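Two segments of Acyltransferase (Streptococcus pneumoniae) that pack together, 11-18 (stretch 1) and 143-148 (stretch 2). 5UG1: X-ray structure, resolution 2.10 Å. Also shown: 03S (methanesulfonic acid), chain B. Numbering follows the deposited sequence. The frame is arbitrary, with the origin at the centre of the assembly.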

ATOM      1  N   ASP A  11       6.744   2.081   0.589  1.00 21.16           N
ATOM      2  CA  ASP A  11       7.603   2.588   1.639  1.00 25.25           C
ATOM      3  C   ASP A  11       8.492   1.514   2.284  1.00 25.39           C
ATOM      4  O   ASP A  11       8.609   0.438   1.797  1.00 24.01           O
ATOM      5  N   SER A  12       9.118   1.855   3.386  1.00 22.63           N
ATOM      6  CA  SER A  12       9.988   0.943   4.082  1.00 22.07           C
ATOM      7  C   SER A  12       9.300  -0.301   4.598  1.00 20.09           C
ATOM      8  O   SER A  12       9.915  -1.293   4.720  1.00 25.89           O
ATOM      9  N   VAL A  13       8.021  -0.210   4.909  1.00 24.92           N
ATOM     10  CA  VAL A  13       7.285  -1.364   5.348  1.00 24.23           C
ATOM     11  C   VAL A  13       7.146  -2.374   4.205  1.00 25.84           C
ATOM     12  O   VAL A  13       7.402  -3.532   4.369  1.00 21.10           O
ATOM     13  N   ALA A  14       6.741  -1.876   3.052  1.00 24.07           N
ATOM     14  CA  ALA A  14       6.733  -2.660   1.846  1.00 21.77           C
ATOM     15  C   ALA A  14       8.136  -3.182   1.506  1.00 23.71           C
ATOM     16  O   ALA A  14       8.287  -4.328   1.148  1.00 21.60           O
ATOM     17  N   LEU A  15       9.148  -2.344   1.678  1.00 23.27           N
ATOM     18  CA  LEU A  15      10.503  -2.773   1.363  1.00 23.64           C
ATOM     19  C   LEU A  15      10.930  -3.919   2.271  1.00 30.67           C
ATOM     20  O   LEU A  15      11.646  -4.836   1.844  1.00 31.04           O
ATOM     21  N   ARG A  16      10.476  -3.892   3.525  1.00 28.76           N
ATOM     22  CA  ARG A  16      10.772  -4.979   4.450  1.00 26.47           C
ATOM     23  C   ARG A  16      10.149  -6.292   3.985  1.00 26.21           C
ATOM     24  O   ARG A  16      10.702  -7.367   4.234  1.00 25.37           O
ATOM     25  N   ALA A  17       9.009  -6.226   3.297  1.00 26.47           N
ATOM     26  CA  ALA A  17       8.333  -7.407   2.776  1.00 22.24           C
ATOM     27  C   ALA A  17       8.710  -7.712   1.329  1.00 25.32           C
ATOM     28  O   ALA A  17       7.974  -8.440   0.652  1.00 26.33           O
ATOM     29  N   ASN A  18       9.831  -7.169   0.846  1.00 27.29           N
ATOM     30  CA  ASN A  18      10.196  -7.272  -0.567  1.00 24.85           C
ATOM     31  C   ASN A  18      10.207  -8.725  -1.054  1.00 30.22           C
ATOM     32  O   ASN A  18       9.545  -9.073  -2.036  1.00 28.30           O
ATOM     33  N   GLN A 143       6.793  -1.274  16.329  1.00 27.31           N
ATOM     34  CA  GLN A 143       5.379  -1.187  16.075  1.00 30.84           C
ATOM     35  C   GLN A 143       4.994  -0.816  14.627  1.00 31.19           C
ATOM     36  O   GLN A 143       3.867  -0.518  14.378  1.00 26.04           O
ATOM     37  N   VAL A 144       5.943  -0.873  13.708  1.00 23.57           N
ATOM     38  CA  VAL A 144       5.740  -0.504  12.325  1.00 29.05           C
ATOM     39  C   VAL A 144       6.443  -1.467  11.365  1.00 27.93           C
ATOM     40  O   VAL A 144       5.907  -1.849  10.355  1.00 24.24           O
ATOM     41  N   HIS A 145       7.660  -1.813  11.728  1.00 22.54           N
ATOM     42  CA  HIS A 145       8.469  -2.756  11.016  1.00 22.18           C
ATOM     43  C   HIS A 145       8.301  -4.118  11.650  1.00 26.84           C
ATOM     44  O   HIS A 145       8.901  -4.407  12.641  1.00 27.13           O
ATOM     45  N   PHE A 146       7.459  -4.942  11.066  1.00 24.36           N
ATOM     46  CA  PHE A 146       7.106  -6.230  11.629  1.00 22.81           C
ATOM     47  C   PHE A 146       8.289  -7.162  11.893  1.00 29.74           C
ATOM     48  O   PHE A 146       9.249  -7.139  11.189  1.00 21.99           O
ATOM     49  N   GLY A 147       8.180  -7.983  12.928  1.00 28.91           N
ATOM     50  CA  GLY A 147       9.190  -8.988  13.212  1.00 28.35           C
ATOM     51  C   GLY A 147      10.391  -8.529  14.020  1.00 28.89           C
ATOM     52  O   GLY A 147      11.056  -7.552  13.665  1.00 28.62           O
ATOM     53  N   SER A 148      10.682  -9.243  15.109  1.00 27.46           N
ATOM     54  CA  SER A 148      11.858  -8.983  15.929  1.00 26.92           C
ATOM     55  C   SER A 148      12.980  -9.970  15.660  1.00 36.80           C
ATOM     56  O   SER A 148      14.103  -9.745  16.122  1.00 42.16           O
TER

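What fills the apolar centre of the contact? Val13, on the helix of stretch 1, lies beside the non-helical stretch 2. Its CA-to-CB bond points sideways, and chi1 in the t well (-179°) places CG2 3.7 Å from CG1 of Val144, another t rotamer with a sideways CA-to-CB bond. The other methyl of Val13, CG1, lies 4.3 Å from CE2 of Phe146, so the valine touches both neighbours of His145. Phe146 also starts sideways, but with its p rotamer (53°) the end of the Phe146 side chain comes nearer to stretch 1, and its CZ lies 3.8 Å from CB of Ala17, just past the helix. That methyl sits at the ring edge, a small group that the aromatic rim can approach closely.

How does a long, charged side chain fit against this aromatic ring? Arg16 points toward stretch 2, and its first three chi angles are all t, so the chain runs out extended. Its aliphatic part covers a face of the Phe146 ring: CD stands 4.0 Å from the ring centroid, 13° off the normal, a CH-pi contact. Arg16 NE still lies over that face, but Arg16 CZ is 5.5 Å from the Phe146 ring centroid and 29° off the normal, so any cation-pi attraction is weak at most. Arg16 CD also approaches CB of His145 at 3.7 Å, and this CB lies over one face of the guanidinium.

Where does the charge of Arg16 find its partners? It finds them in the backbone of stretch 2, near the guanidinium plane. NE donates to O of Phe146 at 2.7 Å, and NH2 donates to the same O of Phe146 at 3.0 Å, so one carbonyl receives two hydrogen bonds. A third, weak bond runs from NH2 to O of Gly147, also 3.0 Å. Gly147 has phi/psi of 85/127, angles at which a CB would be jammed against the carbonyl O of Phe146; this alone calls for glycine.

What joins the stretches at the bound group? Ser12 points toward stretch 2 with chi1 p (75°), and its OG accepts a hydrogen bond from NE2 of His145 at 2.9 Å. The m rotamer of His145 (-63°) presents its ring edge to that oxygen. OG is also covalently bonded to S10 of the methanesulfonic acid group, 1.5 Å away, so the histidine donates to a modified serine. Ser12 N donates a hydrogen bond to O12 of 03S at 3.1 Å, while O11 of 03S lies 3.7 Å from CG2 of Val13 and 3.8 Å from CG1 of Val144, returning to the apolar centre.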

ATOM      1  CB  ASP A  11       6.788   3.371   2.673  1.00 23.25           C
ATOM      2  CG  ASP A  11       5.794   2.519   3.412  1.00 25.55           C
ATOM      3  OD1 ASP A  11       5.815   1.332   3.289  1.00 27.13           O
ATOM      4  OD2 ASP A  11       4.986   3.045   4.130  1.00 25.81           O
ATOM      5  CB  SER A  12      10.662   1.639   5.237  1.00 29.80           C
ATOM      6  OG  SER A  12       9.772   1.824   6.271  1.00 30.19           O
ATOM      7  CB  VAL A  13       5.940  -0.988   5.982  1.00 22.71           C
ATOM      8  CG1 VAL A  13       5.202  -2.207   6.451  1.00 19.18           C
ATOM      9  CG2 VAL A  13       6.167  -0.073   7.148  1.00 24.52           C
ATOM     10  CB  ALA A  14       6.158  -1.886   0.706  1.00 20.77           C
ATOM     11  CB  LEU A  15      11.465  -1.598   1.482  1.00 21.19           C
ATOM     12  CG  LEU A  15      12.906  -1.948   1.109  1.00 26.89           C
ATOM     13  CD1 LEU A  15      12.999  -2.404  -0.339  1.00 23.50           C
ATOM     14  CD2 LEU A  15      13.870  -0.790   1.387  1.00 30.74           C
ATOM     15  CB  ARG A  16      10.280  -4.589   5.845  1.00 26.70           C
ATOM     16  CG  ARG A  16      10.805  -5.442   6.997  1.00 30.32           C
ATOM     17  CD  ARG A  16      10.298  -4.871   8.326  1.00 31.23           C
ATOM     18  NE  ARG A  16      10.665  -5.666   9.495  1.00 24.98           N
ATOM     19  CZ  ARG A  16      11.856  -5.620  10.080  1.00 29.64           C
ATOM     20  NH1 ARG A  16      12.795  -4.820   9.588  1.00 30.05           N
ATOM     21  NH2 ARG A  16      12.109  -6.365  11.154  1.00 28.45           N
ATOM     22  CB  ALA A  17       6.814  -7.236   2.898  1.00 19.27           C
ATOM     23  CB  ASN A  18      11.568  -6.618  -0.780  1.00 31.26           C
ATOM     24  CG  ASN A  18      12.038  -6.684  -2.212  1.00 45.40           C
ATOM     25  OD1 ASN A  18      11.284  -6.398  -3.143  1.00 53.91           O
ATOM     26  ND2 ASN A  18      13.292  -7.073  -2.400  1.00 52.11           N
ATOM     27  CB  GLN A 143       4.715  -0.208  17.020  1.00 30.45           C
ATOM     28  CG  GLN A 143       4.787  -0.531  18.505  1.00 44.32           C
ATOM     29  CD  GLN A 143       4.334  -1.913  18.866  1.00 50.18           C
ATOM     30  OE1 GLN A 143       3.182  -2.165  19.048  1.00 54.39           O
ATOM     31  NE2 GLN A 143       5.247  -2.792  18.988  1.00 55.87           N
ATOM     32  CB  VAL A 144       6.259   0.913  12.055  1.00 27.21           C
ATOM     33  CG1 VAL A 144       6.174   1.265  10.592  1.00 24.94           C
ATOM     34  CG2 VAL A 144       5.546   1.932  12.903  1.00 26.76           C
ATOM     35  CB  HIS A 145       9.929  -2.317  10.990  1.00 31.04           C
ATOM     36  CG  HIS A 145      10.158  -1.025  10.272  1.00 35.33           C
ATOM     37  ND1 HIS A 145      10.225   0.179  10.917  1.00 39.11           N
ATOM     38  CD2 HIS A 145      10.287  -0.750   8.959  1.00 37.63           C
ATOM     39  CE1 HIS A 145      10.406   1.135  10.035  1.00 40.64           C
ATOM     40  NE2 HIS A 145      10.458   0.597   8.841  1.00 37.61           N
ATOM     41  CB  PHE A 146       6.091  -6.919  10.716  1.00 20.03           C
ATOM     42  CG  PHE A 146       6.529  -7.010   9.295  1.00 26.76           C
ATOM     43  CD1 PHE A 146       7.501  -7.898   8.922  1.00 26.21           C
ATOM     44  CD2 PHE A 146       5.979  -6.208   8.336  1.00 22.23           C
ATOM     45  CE1 PHE A 146       7.929  -7.966   7.640  1.00 27.68           C
ATOM     46  CE2 PHE A 146       6.397  -6.273   7.057  1.00 22.41           C
ATOM     47  CZ  PHE A 146       7.361  -7.157   6.690  1.00 27.81           C
ATOM     48  CB  SER A 148      11.495  -9.026  17.422  1.00 26.45           C
ATOM     49  OG  SER A 148      11.050 -10.322  17.785  1.00 31.59           O
TER
HETATM   50  S10 03S B 701       9.285   3.170   6.783  1.00 65.06           S
HETATM   51  O11 03S B 701       8.335   2.822   7.863  1.00 66.36           O
HETATM   52  O12 03S B 701       8.560   3.849   5.686  1.00 66.70           O
HETATM   53  C13 03S B 701      10.459   4.183   7.382  1.00 61.02           C